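Local coordinates for RILP-like protein 2 (Mus musculus, PDB 4KP3), which takes part in cell shape and neuronal morphogenesis, promotes the formation and maintenance of dendritic spines, acts in protein transport out of primary cilia, and forms dimers, at residues L32-V37 with T73-G78. Sequence-based numbering, arbitrary orientation.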
# COMPACT_ATOMS: atom_id res chain seq x y z
N LEU E 32 -12.66 11.44 6.48
CA LEU E 32 -11.63 10.77 7.25
C LEU E 32 -11.13 11.70 8.35
O LEU E 32 -11.03 12.91 8.15
CB LEU E 32 -10.45 10.36 6.36
CG LEU E 32 -10.67 9.22 5.36
CD1 LEU E 32 -9.50 9.17 4.39
CD2 LEU E 32 -10.83 7.91 6.11
N THR E 33 -10.85 11.13 9.52
CA THR E 33 -10.11 11.83 10.56
C THR E 33 -8.69 11.28 10.58
O THR E 33 -8.42 10.24 9.97
CB THR E 33 -10.71 11.60 11.95
OG1 THR E 33 -10.46 10.25 12.35
CG2 THR E 33 -12.21 11.86 11.93
N THR E 34 -7.78 11.95 11.28
CA THR E 34 -6.41 11.43 11.39
C THR E 34 -6.40 10.08 12.12
O THR E 34 -5.55 9.24 11.87
CB THR E 34 -5.44 12.43 12.06
OG1 THR E 34 -5.98 12.87 13.31
CG2 THR E 34 -5.22 13.64 11.16
N ASP E 35 -7.37 9.89 13.02
CA ASP E 35 -7.55 8.59 13.68
C ASP E 35 -7.86 7.48 12.68
O ASP E 35 -7.33 6.38 12.79
CB ASP E 35 -8.66 8.67 14.74
CG ASP E 35 -8.21 9.35 16.01
OD1 ASP E 35 -7.00 9.34 16.29
OD2 ASP E 35 -9.08 9.89 16.74
N ASP E 36 -8.73 7.78 11.71
CA ASP E 36 -9.07 6.82 10.66
C ASP E 36 -7.85 6.42 9.86
O ASP E 36 -7.69 5.25 9.49
CB ASP E 36 -10.14 7.39 9.73
CG ASP E 36 -11.48 7.57 10.41
OD1 ASP E 36 -11.76 6.84 11.38
OD2 ASP E 36 -12.26 8.43 9.96
N VAL E 37 -6.98 7.39 9.58
CA VAL E 37 -5.75 7.13 8.84
C VAL E 37 -4.85 6.20 9.66
O VAL E 37 -4.30 5.23 9.13
CB VAL E 37 -5.02 8.45 8.51
CG1 VAL E 37 -3.67 8.18 7.85
CG2 VAL E 37 -5.88 9.32 7.62
N THR E 73 -1.40 14.01 6.41
CA THR E 73 -1.21 15.45 6.28
C THR E 73 -2.41 16.15 5.65
O THR E 73 -2.94 17.11 6.22
CB THR E 73 0.07 15.80 5.49
OG1 THR E 73 1.21 15.23 6.15
CG2 THR E 73 0.24 17.30 5.38
N LEU E 74 -2.85 15.67 4.48
CA LEU E 74 -3.98 16.28 3.78
C LEU E 74 -5.27 16.22 4.60
O LEU E 74 -6.06 17.17 4.59
CB LEU E 74 -4.19 15.65 2.41
CG LEU E 74 -3.12 15.98 1.36
CD1 LEU E 74 -3.51 15.43 0.00
CD2 LEU E 74 -2.90 17.47 1.28
N VAL E 75 -5.49 15.11 5.29
CA VAL E 75 -6.64 15.00 6.19
C VAL E 75 -6.51 16.01 7.33
O VAL E 75 -7.45 16.74 7.63
CB VAL E 75 -6.80 13.56 6.74
CG1 VAL E 75 -7.79 13.53 7.91
CG2 VAL E 75 -7.25 12.61 5.64
N ASN E 76 -5.33 16.06 7.95
CA ASN E 76 -5.08 16.97 9.07
C ASN E 76 -5.21 18.45 8.72
O ASN E 76 -5.93 19.19 9.38
CB ASN E 76 -3.69 16.70 9.67
CG ASN E 76 -3.45 17.50 10.94
OD1 ASN E 76 -4.30 17.56 11.82
ND2 ASN E 76 -2.28 18.12 11.02
N GLU E 77 -4.50 18.86 7.67
CA GLU E 77 -4.57 20.23 7.16
C GLU E 77 -6.00 20.68 6.89
O GLU E 77 -6.42 21.74 7.35
CB GLU E 77 -3.77 20.35 5.86
CG GLU E 77 -2.27 20.19 6.04
CD GLU E 77 -1.71 21.19 7.03
OE1 GLU E 77 -2.06 22.38 6.92
OE2 GLU E 77 -0.94 20.77 7.92
N GLY E 78 -6.73 19.86 6.15
CA GLY E 78 -8.10 20.17 5.79
C GLY E 78 -9.01 20.37 6.99
O GLY E 78 -9.77 21.33 7.05
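Val75, on the long helix 55-100, sets its two methyls against the residues that lead into helix 34-49 and its first turn, where Thr33 and Asp36 form a capping box. The site belongs to the RH1 domain, whose two longer helices, 34-49 and 55-100, make a hairpin, and here the start of the shorter helix rests on the middle of the longer one.

Van der Waals contacts carry the join, a methyl against backbone on one branch and apolar side chains on the other, and no hydrogen bond crosses it. With CG1 anti to the backbone N (chi1 167°), the branches of Val75 divide the work. Val75 CG1 reaches the backbone leading into the helix, with Leu32 O at 3.3 Å and Thr33 C at 3.6 Å. Val75 CG2 meets side chains instead: Leu32 CB at 4.0 Å and Val37 CG2 at 4.1 Å. An alanine in place of Val75 would probably leave a gap beneath the N-terminal turn, with Leu32 CB and Val37 CG2 losing their shared methyl partner. Val37 also packs on Met68 and Leu71 of the long helix, while Leu32 touches Met70 and Val75 touches Leu74 of the second subunit, which puts this hairpin contact within the interface with that subunit.

Polar bonds lie within 32-37 and fix the helix start. Asp36 N donates to Thr33 OG1 at 3.1 Å, with an N-H...O angle of 157°. Thr33 N returns a bond to Asp36 OD2, approaching 43° out of the carboxylate plane. That same oxygen forms a salt bridge with Lys27, so the box is also linked to the segment preceding it.

At the margin, the side chains of Thr34 and Asn76 cross obliquely, and Thr34 CG2 lies 3.7 Å from Asn76 CB.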